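PDB 3KG7: CurH from Lyngbya majuscula, which probably dehydrates beta-hydroxyacyl intermediates as the dehydratase domain of the CurH module in the curacin polyketide synthase. Local coordinates for residues Gln28-Leu32 and Leu79-Thr85; His41-Asp45 and Ser222-Trp226; Gly63-Ala67 and Met234-Pro239; Thr212-Phe218 and Thr260-Asp264. One frame throughout, in Å; residues are numbered along the deposited sequence.

All four contacts mix buried and more exposed residues. Contact 1 has the most superficial side, with a surface turn next to a small leucine-leucine contact. Contact 3 lies nearest the chain centre and pairs backbones between the two hotdog halves. Contact 2 also crosses between the halves, but through side chains of one half: a tyrosine hydroxyl that takes a backbone N-H, and a valine over a phenylalanine ring. Contacts 2 and 3 use opposite ends of strand 225-236, their centres about 30 Å apart. Contact 4 stays within the second half and relies on a buried arginine. It touches contact 2 where Trp226 packs on Arg261 and Phe218. Contacts 1 and 3 touch none of the others.

Contact 1: Gln28-Leu32 and Leu79-Thr85; sequences QDINL and LAESNTT
Asn31 and Thr85 form the close polar part of this contact. The two side chains run alongside each other. Asn31 ND2 donates to Thr85 OG1 over 2.9 Å, with an N-H...O angle of 163°. The hydroxyl oxygen lies close to the amide plane. Asn31 CG sits between its backbone N and carbonyl carbon (chi1 47°), which brings the amide beside Thr85. The other end of the amide is held too, because Asn31 OD1 accepts from the backbone N of Asn34. Both ends of the flat group are therefore used, which fixes its rotation. The backbones also meet here: Thr85 CA makes a C-H...O contact of 3.5 Å with Ile30 O.

Next to this lies a small apolar patch. Leu79 CD1 sits 3.8 Å from Leu32 CD2 and 4.0 Å from Asn31 CA. The leucines pass one another head to tail.

The outer side is looser. Asp29 is exposed and brushes Thr85 CG2 through OD1 at 3.5 Å. Ser82 belongs to a type I turn from Glu81 to Thr84, and it offers Leu32 CD1 little more than its carbonyl O. Ile30 and Gln28 bond through their backbones to Arg86 and Thr88. The contact thus closes the end of an antiparallel pair, strands 24-30 and 86-92, in what is probably the first hotdog of the double hotdog fold.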
loop_
_atom_site.group_PDB
_atom_site.type_symbol
_atom_site.label_atom_id
_atom_site.label_comp_id
_atom_site.label_asym_id
_atom_site.label_seq_id
_atom_site.Cartn_x
_atom_site.Cartn_y
_atom_site.Cartn_z
ATOM N N GLN C 28 -8.865 -4.765 -1.045
ATOM C CA GLN C 28 -9.510 -5.994 -1.507
ATOM C C GLN C 28 -10.394 -5.700 -2.698
ATOM O O GLN C 28 -10.730 -4.547 -2.960
ATOM C CB GLN C 28 -10.381 -6.597 -0.406
ATOM C CG GLN C 28 -11.645 -5.795 -0.124
ATOM C CD GLN C 28 -12.318 -6.202 1.160
ATOM O OE1 GLN C 28 -12.524 -7.389 1.410
ATOM N NE2 GLN C 28 -12.670 -5.220 1.989
ATOM N N ASP C 29 -10.789 -6.756 -3.397
ATOM C CA ASP C 29 -11.766 -6.636 -4.462
ATOM C C ASP C 29 -13.125 -7.068 -3.944
ATOM O O ASP C 29 -13.305 -8.220 -3.538
ATOM C CB ASP C 29 -11.330 -7.447 -5.686
ATOM C CG ASP C 29 -10.173 -6.793 -6.430
ATOM O OD1 ASP C 29 -10.153 -6.848 -7.675
ATOM O OD2 ASP C 29 -9.285 -6.201 -5.775
ATOM N N ILE C 30 -14.075 -6.140 -3.941
ATOM C CA ILE C 30 -15.396 -6.433 -3.425
ATOM C C ILE C 30 -16.335 -6.807 -4.554
ATOM O O ILE C 30 -16.481 -6.066 -5.520
ATOM C CB ILE C 30 -15.962 -5.273 -2.598
ATOM C CG1 ILE C 30 -15.002 -4.943 -1.446
ATOM C CG2 ILE C 30 -17.376 -5.622 -2.097
ATOM C CD1 ILE C 30 -15.526 -3.927 -0.422
ATOM N N ASN C 31 -16.945 -7.981 -4.423
ATOM C CA ASN C 31 -18.000 -8.447 -5.318
ATOM C C ASN C 31 -18.881 -9.466 -4.599
ATOM O O ASN C 31 -18.667 -9.748 -3.417
ATOM C CB ASN C 31 -17.403 -9.041 -6.589
ATOM C CG ASN C 31 -16.270 -9.992 -6.303
ATOM O OD1 ASN C 31 -16.369 -10.855 -5.422
ATOM N ND2 ASN C 31 -15.175 -9.836 -7.037
ATOM N N LEU C 32 -19.862 -10.018 -5.307
ATOM C CA LEU C 32 -20.788 -10.976 -4.702
ATOM C C LEU C 32 -20.145 -12.328 -4.398
ATOM O O LEU C 32 -20.639 -13.078 -3.567
ATOM C CB LEU C 32 -22.056 -11.128 -5.547
ATOM C CG LEU C 32 -22.986 -9.903 -5.575
ATOM C CD1 LEU C 32 -24.302 -10.247 -6.252
ATOM C CD2 LEU C 32 -23.237 -9.326 -4.178
ATOM N N LEU C 79 -23.245 -2.585 -6.460
ATOM C CA LEU C 79 -22.847 -3.564 -7.454
ATOM C C LEU C 79 -23.961 -3.666 -8.477
ATOM O O LEU C 79 -24.962 -4.355 -8.260
ATOM C CB LEU C 79 -22.546 -4.908 -6.791
ATOM C CG LEU C 79 -21.538 -4.813 -5.635
ATOM C CD1 LEU C 79 -21.294 -6.171 -5.006
ATOM C CD2 LEU C 79 -20.216 -4.195 -6.085
ATOM N N ALA C 80 -23.791 -2.934 -9.577
ATOM C CA ALA C 80 -24.811 -2.842 -10.620
ATOM C C ALA C 80 -25.143 -4.219 -11.169
ATOM O O ALA C 80 -26.280 -4.670 -11.087
ATOM C CB ALA C 80 -24.350 -1.914 -11.738
ATOM N N GLU C 81 -24.127 -4.891 -11.696
ATOM C CA GLU C 81 -24.290 -6.203 -12.296
ATOM C C GLU C 81 -23.827 -7.333 -11.386
ATOM O O GLU C 81 -23.049 -7.121 -10.460
ATOM C CB GLU C 81 -23.569 -6.241 -13.638
ATOM C CG GLU C 81 -24.342 -5.505 -14.708
ATOM C CD GLU C 81 -23.491 -4.520 -15.467
ATOM O OE1 GLU C 81 -22.420 -4.923 -15.972
ATOM O OE2 GLU C 81 -23.901 -3.343 -15.563
ATOM N N SER C 82 -24.326 -8.534 -11.668
ATOM C CA SER C 82 -24.016 -9.733 -10.896
ATOM C C SER C 82 -22.516 -9.971 -10.737
ATOM O O SER C 82 -22.081 -10.529 -9.729
ATOM C CB SER C 82 -24.669 -10.961 -11.542
ATOM O OG SER C 82 -24.262 -11.112 -12.896
ATOM N N ASN C 83 -21.739 -9.540 -11.729
ATOM C CA ASN C 83 -20.291 -9.785 -11.771
ATOM C C ASN C 83 -19.419 -8.549 -11.519
ATOM O O ASN C 83 -18.193 -8.606 -11.661
ATOM C CB ASN C 83 -19.905 -10.431 -13.107
ATOM C CG ASN C 83 -20.584 -9.770 -14.290
ATOM O OD1 ASN C 83 -20.452 -8.562 -14.513
ATOM N ND2 ASN C 83 -21.332 -10.561 -15.050
ATOM N N THR C 84 -20.054 -7.440 -11.146
ATOM C CA THR C 84 -19.343 -6.203 -10.842
ATOM C C THR C 84 -18.346 -6.408 -9.708
ATOM O O THR C 84 -18.693 -6.959 -8.661
ATOM C CB THR C 84 -20.318 -5.069 -10.484
ATOM O OG1 THR C 84 -21.154 -4.794 -11.619
ATOM C CG2 THR C 84 -19.560 -3.806 -10.087
ATOM N N THR C 85 -17.106 -5.983 -9.953
ATOM C CA THR C 85 -16.031 -5.989 -8.968
ATOM C C THR C 85 -15.606 -4.561 -8.733
ATOM O O THR C 85 -15.347 -3.827 -9.675
ATOM C CB THR C 85 -14.798 -6.796 -9.469
ATOM O OG1 THR C 85 -15.100 -8.194 -9.444
ATOM C CG2 THR C 85 -13.550 -6.546 -8.608
#

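Contact 2: His41-Asp45 and Ser222-Trp226; sequences HRVYD and SGVFW
Tyr44 and Val43 of one hotdog half meet Phe225 of the other, so this contact crosses the double hotdog fold. Tyr44 follows strand 41-43, and Phe225 belongs to segment 222-226, which leads into strand 225-236.

The polar link is a single bond across the segments. Phe225 N donates to Tyr44 OH over 2.7 Å, at an N-H...O angle of 152°. The same hydroxyl is hydrogen-bonded to the backbone O of Ala286, on the neighbouring strand 274-286. It thus bridges two strands where they come together. A phenylalanine in place of Tyr44 would probably leave Phe225 N and the Ala286 carbonyl without this shared partner.

Within 41-45 a salt bridge joins Arg42 and Asp45. Arg42 grips Asp45 side-on, with NE and NH2 both directed to OD1. NH2 lies 3.0 Å from OD1 and approaches nearly along its C-O axis, whereas NE meets it from above the carboxylate plane.

The apolar part has two pieces. The far end of the Tyr44 ring leans obliquely on Phe225, with CZ 3.7 Å from CB. Val43 and Phe225 cross at about a right angle, and Leu162 of strand 162-164 touches both. Val43 CG2 reaches the far end of the Phe225 ring, 3.9 Å from CZ. Val43 CG1, anti to the backbone N (chi1 -171°), makes a CH-pi contact over one ring face, 3.6 Å from the centroid.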
loop_
_atom_site.group_PDB
_atom_site.type_symbol
_atom_site.label_atom_id
_atom_site.label_comp_id
_atom_site.label_asym_id
_atom_site.label_seq_id
_atom_site.Cartn_x
_atom_site.Cartn_y
_atom_site.Cartn_z
ATOM N N HIS C 41 -28.535 -7.145 0.804
ATOM C CA HIS C 41 -28.873 -5.777 1.225
ATOM C C HIS C 41 -29.226 -4.940 -0.007
ATOM O O HIS C 41 -28.373 -4.255 -0.579
ATOM C CB HIS C 41 -27.738 -5.120 2.029
ATOM C CG HIS C 41 -28.080 -3.749 2.528
ATOM N ND1 HIS C 41 -27.727 -2.601 1.852
ATOM C CD2 HIS C 41 -28.773 -3.344 3.619
ATOM C CE1 HIS C 41 -28.176 -1.547 2.511
ATOM N NE2 HIS C 41 -28.811 -1.971 3.589
ATOM N N ARG C 42 -30.491 -5.005 -0.409
ATOM C CA ARG C 42 -30.915 -4.439 -1.681
ATOM C C ARG C 42 -31.699 -3.141 -1.508
ATOM O O ARG C 42 -32.787 -3.127 -0.909
ATOM C CB ARG C 42 -31.729 -5.473 -2.477
ATOM C CG ARG C 42 -31.032 -6.829 -2.655
ATOM C CD ARG C 42 -31.821 -7.799 -3.544
ATOM N NE ARG C 42 -31.684 -7.489 -4.972
ATOM C CZ ARG C 42 -30.680 -7.892 -5.754
ATOM N NH1 ARG C 42 -29.691 -8.636 -5.275
ATOM N NH2 ARG C 42 -30.659 -7.541 -7.032
ATOM N N VAL C 43 -31.126 -2.051 -2.022
ATOM C CA VAL C 43 -31.843 -0.775 -2.150
ATOM C C VAL C 43 -32.137 -0.516 -3.636
ATOM O O VAL C 43 -31.240 -0.601 -4.478
ATOM C CB VAL C 43 -31.065 0.412 -1.532
ATOM C CG1 VAL C 43 -31.933 1.656 -1.498
ATOM C CG2 VAL C 43 -30.606 0.078 -0.124
ATOM N N TYR C 44 -33.392 -0.207 -3.949
ATOM C CA TYR C 44 -33.856 -0.098 -5.338
ATOM C C TYR C 44 -33.424 -1.324 -6.139
ATOM O O TYR C 44 -32.932 -1.215 -7.267
ATOM C CB TYR C 44 -33.354 1.193 -5.996
ATOM C CG TYR C 44 -33.750 2.438 -5.242
ATOM C CD1 TYR C 44 -35.069 2.898 -5.266
ATOM C CD2 TYR C 44 -32.810 3.150 -4.496
ATOM C CE1 TYR C 44 -35.440 4.035 -4.569
ATOM C CE2 TYR C 44 -33.172 4.294 -3.797
ATOM C CZ TYR C 44 -34.490 4.730 -3.838
ATOM O OH TYR C 44 -34.857 5.860 -3.144
ATOM N N ASP C 45 -33.609 -2.491 -5.521
ATOM C CA ASP C 45 -33.215 -3.787 -6.082
ATOM C C ASP C 45 -31.763 -3.812 -6.581
ATOM O O ASP C 45 -31.433 -4.517 -7.538
ATOM C CB ASP C 45 -34.191 -4.233 -7.177
ATOM C CG ASP C 45 -34.400 -5.735 -7.195
ATOM O OD1 ASP C 45 -33.431 -6.491 -7.421
ATOM O OD2 ASP C 45 -35.548 -6.165 -6.987
ATOM N N SER C 222 -43.860 7.248 -0.831
ATOM C CA SER C 222 -43.100 7.868 -1.917
ATOM C C SER C 222 -42.188 6.884 -2.665
ATOM O O SER C 222 -41.944 7.043 -3.862
ATOM C CB SER C 222 -42.290 9.048 -1.381
ATOM O OG SER C 222 -43.141 9.985 -0.742
ATOM N N GLY C 223 -41.698 5.874 -1.945
ATOM C CA GLY C 223 -40.749 4.884 -2.465
ATOM C C GLY C 223 -39.300 5.280 -2.238
ATOM O O GLY C 223 -38.395 4.449 -2.340
ATOM N N VAL C 224 -39.095 6.558 -1.924
ATOM C CA VAL C 224 -37.774 7.156 -1.746
ATOM C C VAL C 224 -37.085 6.612 -0.497
ATOM O O VAL C 224 -37.697 6.523 0.566
ATOM C CB VAL C 224 -37.877 8.707 -1.684
ATOM C CG1 VAL C 224 -36.577 9.346 -1.188
ATOM C CG2 VAL C 224 -38.275 9.271 -3.053
ATOM N N PHE C 225 -35.809 6.259 -0.645
ATOM C CA PHE C 225 -34.995 5.659 0.423
ATOM C C PHE C 225 -34.452 6.687 1.417
ATOM O O PHE C 225 -34.163 7.829 1.051
ATOM C CB PHE C 225 -33.834 4.875 -0.209
ATOM C CG PHE C 225 -32.953 4.153 0.775
ATOM C CD1 PHE C 225 -33.476 3.184 1.633
ATOM C CD2 PHE C 225 -31.579 4.408 0.806
ATOM C CE1 PHE C 225 -32.643 2.503 2.535
ATOM C CE2 PHE C 225 -30.739 3.732 1.696
ATOM C CZ PHE C 225 -31.270 2.779 2.563
ATOM N N TRP C 226 -34.326 6.265 2.675
ATOM C CA TRP C 226 -33.649 7.041 3.721
ATOM C C TRP C 226 -32.210 6.537 3.888
ATOM O O TRP C 226 -31.980 5.532 4.570
ATOM C CB TRP C 226 -34.378 6.899 5.063
ATOM C CG TRP C 226 -35.624 7.728 5.252
ATOM C CD1 TRP C 226 -36.915 7.285 5.190
ATOM C CD2 TRP C 226 -35.695 9.123 5.583
ATOM N NE1 TRP C 226 -37.789 8.320 5.442
ATOM C CE2 TRP C 226 -37.067 9.458 5.687
ATOM C CE3 TRP C 226 -34.738 10.125 5.789
ATOM C CZ2 TRP C 226 -37.506 10.757 5.991
ATOM C CZ3 TRP C 226 -35.176 11.419 6.094
ATOM C CH2 TRP C 226 -36.548 11.720 6.190
#

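Contact 3: Gly63-Ala67 and Met234-Pro239; sequences GVPAA and MTLSHP
His238, whose CA lies 3.7 Å from Val64 CG2, carries the flat group of this contact. At the edge of its imidazole, ND1 donates in the ring plane to Pro239 O over 3.1 Å. The ring also meets that of Phe275, with the planes about 15° apart. Pro65, a puckered ring that follows a cis peptide bond, lies against the backbone of Ser237; its CG is 3.2 Å from Ser237 O.

Past Pro65 the two segments run antiparallel. Ala66 and Leu236 are a hydrogen-bonded pair: Ala66 N to Leu236 O and Leu236 N to Ala66 O, both 3.1 Å. Ala67 and Thr235 form the next, non-hydrogen-bonded pair. Their methyls, Ala67 CB and Thr235 CG2, meet at 3.9 Å on one face of the sheet.

Val64 packs beside the end of the strand. Its CG1 lies 3.9 Å from Leu236 CD2, and its CG2 also reaches the Pro239 ring.

The pairing joins strand 66-73 to strand 225-236, at the seam between the two halves of the double hotdog. Strands 117-124 and 274-286 follow on the outer sides of this pair. Helix 52-62, which ends just before Gly63, packs on Ala66 and Met234 (a selenomethionine) through Leu59.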
loop_
_atom_site.group_PDB
_atom_site.type_symbol
_atom_site.label_atom_id
_atom_site.label_comp_id
_atom_site.label_asym_id
_atom_site.label_seq_id
_atom_site.Cartn_x
_atom_site.Cartn_y
_atom_site.Cartn_z
ATOM N N GLY C 63 -9.209 -2.593 16.445
ATOM C CA GLY C 63 -9.586 -3.421 17.587
ATOM C C GLY C 63 -10.403 -2.659 18.618
ATOM O O GLY C 63 -10.361 -1.425 18.675
ATOM N N VAL C 64 -11.159 -3.392 19.430
ATOM C CA VAL C 64 -11.971 -2.798 20.500
ATOM C C VAL C 64 -11.316 -3.077 21.842
ATOM O O VAL C 64 -10.550 -4.029 21.944
ATOM C CB VAL C 64 -13.428 -3.329 20.499
ATOM C CG1 VAL C 64 -14.155 -2.825 19.279
ATOM C CG2 VAL C 64 -13.467 -4.863 20.574
ATOM N N PRO C 65 -11.597 -2.251 22.874
ATOM C CA PRO C 65 -12.507 -1.097 22.873
ATOM C C PRO C 65 -11.973 0.065 22.037
ATOM O O PRO C 65 -10.762 0.299 21.985
ATOM C CB PRO C 65 -12.595 -0.698 24.349
ATOM C CG PRO C 65 -11.946 -1.822 25.119
ATOM C CD PRO C 65 -10.953 -2.426 24.190
ATOM N N ALA C 66 -12.888 0.766 21.376
ATOM C CA ALA C 66 -12.559 1.861 20.479
ATOM C C ALA C 66 -13.756 2.773 20.344
ATOM O O ALA C 66 -14.890 2.388 20.638
ATOM C CB ALA C 66 -12.165 1.340 19.104
ATOM N N ALA C 67 -13.486 3.987 19.889
ATOM C CA ALA C 67 -14.504 4.991 19.651
ATOM C C ALA C 67 -14.240 5.626 18.296
ATOM O O ALA C 67 -13.104 5.962 17.970
ATOM C CB ALA C 67 -14.467 6.034 20.739
HETATM N N MSE C 234 -19.601 6.511 17.487
HETATM C CA MSE C 234 -19.908 5.100 17.656
HETATM C C MSE C 234 -18.830 4.479 18.537
HETATM O O MSE C 234 -17.641 4.551 18.230
HETATM C CB MSE C 234 -20.001 4.389 16.301
HETATM C CG MSE C 234 -20.945 3.190 16.287
HETATM SE SE MSE C 234 -20.080 1.483 16.685
HETATM C CE MSE C 234 -21.526 0.503 17.559
ATOM N N THR C 235 -19.247 3.902 19.656
ATOM C CA THR C 235 -18.308 3.239 20.557
ATOM C C THR C 235 -18.657 1.775 20.687
ATOM O O THR C 235 -19.831 1.400 20.630
ATOM C CB THR C 235 -18.332 3.835 21.966
ATOM O OG1 THR C 235 -19.592 3.543 22.586
ATOM C CG2 THR C 235 -18.101 5.340 21.917
ATOM N N LEU C 236 -17.636 0.950 20.873
ATOM C CA LEU C 236 -17.842 -0.458 21.155
ATOM C C LEU C 236 -16.759 -0.939 22.119
ATOM O O LEU C 236 -15.565 -0.752 21.858
ATOM C CB LEU C 236 -17.844 -1.268 19.856
ATOM C CG LEU C 236 -18.120 -2.766 20.002
ATOM C CD1 LEU C 236 -19.520 -3.020 20.572
ATOM C CD2 LEU C 236 -17.920 -3.478 18.678
ATOM N N SER C 237 -17.178 -1.543 23.231
ATOM C CA SER C 237 -16.246 -1.956 24.287
ATOM C C SER C 237 -15.653 -3.333 24.036
ATOM O O SER C 237 -14.489 -3.569 24.354
ATOM C CB SER C 237 -16.914 -1.954 25.659
ATOM O OG SER C 237 -17.581 -0.734 25.897
ATOM N N HIS C 238 -16.454 -4.247 23.489
ATOM C CA HIS C 238 -15.978 -5.599 23.174
ATOM C C HIS C 238 -16.785 -6.216 22.030
ATOM O O HIS C 238 -17.783 -5.638 21.606
ATOM C CB HIS C 238 -15.960 -6.503 24.422
ATOM C CG HIS C 238 -17.256 -6.552 25.167
ATOM N ND1 HIS C 238 -18.343 -7.270 24.720
ATOM C CD2 HIS C 238 -17.633 -5.986 26.339
ATOM C CE1 HIS C 238 -19.338 -7.136 25.579
ATOM N NE2 HIS C 238 -18.933 -6.363 26.570
ATOM N N PRO C 239 -16.347 -7.383 21.514
ATOM C CA PRO C 239 -17.058 -7.996 20.404
ATOM C C PRO C 239 -18.503 -8.304 20.767
ATOM O O PRO C 239 -18.799 -8.581 21.935
ATOM C CB PRO C 239 -16.295 -9.302 20.182
ATOM C CG PRO C 239 -14.959 -9.056 20.738
ATOM C CD PRO C 239 -15.187 -8.192 21.922
#

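Contact 4: Thr212-Phe218 and Thr260-Asp264; sequences TPDLFDF and TRSYD
Arg261 NH2 faces two oxygens, Asp214 OD2 from the loop 212-218 and Ser252 OG from strand 243-255. The pairing with Asp214 is a salt bridge, but its modelled separation is implausibly short and its exact geometry is doubtful. OD2 lies at the edge of the guanidinium, near its plane, and the two flat groups are turned 37° from each other. Asp214 is itself positioned by a second bond, from Ser252 N to its OD1.

Phe218 takes a face of the same arginine. Arg261 NE stands 3.3 Å above the plane of the Phe218 ring, over its centre. Arg261 CZ is 4.1 Å from the centroid in a cation-pi contact, and Arg261 CD adds a CH-pi contact at 3.8 Å. The arginine chain bends at chi3 (81°), which lets both CD and the guanidinium lie over the ring. Ring and guanidinium are inclined by 39°, so this is not a parallel stack. Trp226 meets Phe218 edge-to-face. An alanine in place of Phe218 would probably take away this aromatic floor and let the guanidinium turn more freely.

Tyr263 continues the packing. Its CE1 lies near the edge of the Phe218 ring, 4.4 Å from Phe218 CZ. Thr212 OG1 sits 3.8 Å above the centre of one Tyr263 ring face. Tyr263 OH is hydrogen-bonded to Thr209 O.

The loop is thus held to strand 260-268 by a buried arginine. The arginine's charge is probably balanced by Asp214, with Asp217 near but not in contact, and the Phe218 ring gives further stabilisation from one face.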
loop_
_atom_site.group_PDB
_atom_site.type_symbol
_atom_site.label_atom_id
_atom_site.label_comp_id
_atom_site.label_asym_id
_atom_site.label_seq_id
_atom_site.Cartn_x
_atom_site.Cartn_y
_atom_site.Cartn_z
ATOM N N THR C 212 -36.943 2.493 15.458
ATOM C CA THR C 212 -37.084 3.696 16.254
ATOM C C THR C 212 -38.522 3.668 16.762
ATOM O O THR C 212 -39.390 3.133 16.067
ATOM C CB THR C 212 -36.891 4.955 15.379
ATOM O OG1 THR C 212 -36.000 4.669 14.294
ATOM C CG2 THR C 212 -36.322 6.100 16.195
ATOM N N PRO C 213 -38.785 4.220 17.974
ATOM C CA PRO C 213 -40.151 4.368 18.514
ATOM C C PRO C 213 -41.205 4.812 17.486
ATOM O O PRO C 213 -42.381 4.440 17.597
ATOM C CB PRO C 213 -39.981 5.452 19.581
ATOM C CG PRO C 213 -38.595 5.281 20.063
ATOM C CD PRO C 213 -37.776 4.714 18.933
ATOM N N ASP C 214 -40.768 5.584 16.492
ATOM C CA ASP C 214 -41.648 6.188 15.496
ATOM C C ASP C 214 -41.302 5.752 14.070
ATOM O O ASP C 214 -41.197 6.584 13.169
ATOM C CB ASP C 214 -41.563 7.715 15.608
ATOM C CG ASP C 214 -40.155 8.242 15.358
ATOM O OD1 ASP C 214 -39.213 7.832 16.073
ATOM O OD2 ASP C 214 -39.996 9.065 14.436
ATOM N N LEU C 215 -41.135 4.448 13.865
ATOM C CA LEU C 215 -40.753 3.919 12.551
ATOM C C LEU C 215 -41.916 3.906 11.544
ATOM O O LEU C 215 -41.697 3.864 10.334
ATOM C CB LEU C 215 -40.120 2.527 12.684
ATOM C CG LEU C 215 -39.195 2.071 11.546
ATOM C CD1 LEU C 215 -37.746 2.510 11.796
ATOM C CD2 LEU C 215 -39.274 0.564 11.357
ATOM N N PHE C 216 -43.145 3.954 12.047
ATOM C CA PHE C 216 -44.337 4.043 11.195
ATOM C C PHE C 216 -44.553 5.467 10.668
ATOM O O PHE C 216 -45.506 5.725 9.928
ATOM C CB PHE C 216 -45.581 3.557 11.957
ATOM C CG PHE C 216 -45.538 2.094 12.323
ATOM C CD1 PHE C 216 -44.939 1.673 13.509
ATOM C CD2 PHE C 216 -46.097 1.138 11.480
ATOM C CE1 PHE C 216 -44.892 0.319 13.848
ATOM C CE2 PHE C 216 -46.057 -0.219 11.812
ATOM C CZ PHE C 216 -45.453 -0.627 12.998
ATOM N N ASP C 217 -43.653 6.373 11.049
ATOM C CA ASP C 217 -43.771 7.800 10.759
ATOM C C ASP C 217 -42.962 8.176 9.521
ATOM O O ASP C 217 -43.350 9.074 8.767
ATOM C CB ASP C 217 -43.279 8.608 11.965
ATOM C CG ASP C 217 -44.107 9.852 12.230
ATOM O OD1 ASP C 217 -44.520 10.531 11.265
ATOM O OD2 ASP C 217 -44.329 10.157 13.420
ATOM N N PHE C 218 -41.834 7.488 9.337
ATOM C CA PHE C 218 -40.940 7.665 8.189
ATOM C C PHE C 218 -41.739 7.574 6.878
ATOM O O PHE C 218 -41.894 6.482 6.321
ATOM C CB PHE C 218 -39.839 6.584 8.202
ATOM C CG PHE C 218 -38.833 6.712 9.337
ATOM C CD1 PHE C 218 -37.468 6.783 9.063
ATOM C CD2 PHE C 218 -39.242 6.730 10.673
ATOM C CE1 PHE C 218 -36.532 6.888 10.098
ATOM C CE2 PHE C 218 -38.306 6.838 11.714
ATOM C CZ PHE C 218 -36.954 6.917 11.423
ATOM N N THR C 260 -33.221 16.035 7.798
ATOM C CA THR C 260 -32.552 14.817 8.265
ATOM C C THR C 260 -33.293 14.251 9.469
ATOM O O THR C 260 -33.819 15.010 10.286
ATOM C CB THR C 260 -31.095 15.089 8.720
ATOM O OG1 THR C 260 -31.084 16.039 9.800
ATOM C CG2 THR C 260 -30.231 15.610 7.578
ATOM N N ARG C 261 -33.343 12.926 9.583
ATOM C CA ARG C 261 -33.818 12.277 10.811
ATOM C C ARG C 261 -32.620 11.693 11.542
ATOM O O ARG C 261 -31.815 10.990 10.932
ATOM C CB ARG C 261 -34.814 11.155 10.515
ATOM C CG ARG C 261 -36.099 11.584 9.852
ATOM C CD ARG C 261 -37.047 10.409 9.742
ATOM N NE ARG C 261 -37.769 10.167 10.989
ATOM C CZ ARG C 261 -38.983 10.644 11.263
ATOM N NH1 ARG C 261 -39.631 11.397 10.382
ATOM N NH2 ARG C 261 -39.557 10.369 12.425
ATOM N N SER C 262 -32.497 11.977 12.837
ATOM C CA SER C 262 -31.363 11.476 13.622
ATOM C C SER C 262 -31.815 10.788 14.900
ATOM O O SER C 262 -32.818 11.184 15.505
ATOM C CB SER C 262 -30.402 12.608 13.979
ATOM O OG SER C 262 -30.323 13.567 12.942
ATOM N N TYR C 263 -31.064 9.766 15.315
ATOM C CA TYR C 263 -31.369 9.039 16.554
ATOM C C TYR C 263 -30.172 8.340 17.204
ATOM O O TYR C 263 -29.061 8.352 16.673
ATOM C CB TYR C 263 -32.567 8.075 16.382
ATOM C CG TYR C 263 -32.490 7.102 15.221
ATOM C CD1 TYR C 263 -32.815 7.503 13.919
ATOM C CD2 TYR C 263 -32.131 5.769 15.428
ATOM C CE1 TYR C 263 -32.753 6.604 12.846
ATOM C CE2 TYR C 263 -32.069 4.860 14.362
ATOM C CZ TYR C 263 -32.380 5.285 13.076
ATOM O OH TYR C 263 -32.315 4.393 12.027
ATOM N N ASP C 264 -30.419 7.748 18.371
ATOM C CA ASP C 264 -29.385 7.089 19.173
ATOM C C ASP C 264 -29.730 5.633 19.428
ATOM O O ASP C 264 -30.900 5.285 19.602
ATOM C CB ASP C 264 -29.225 7.809 20.514
ATOM C CG ASP C 264 -28.846 9.254 20.344
ATOM O OD1 ASP C 264 -27.948 9.537 19.521
ATOM O OD2 ASP C 264 -29.460 10.105 21.020
#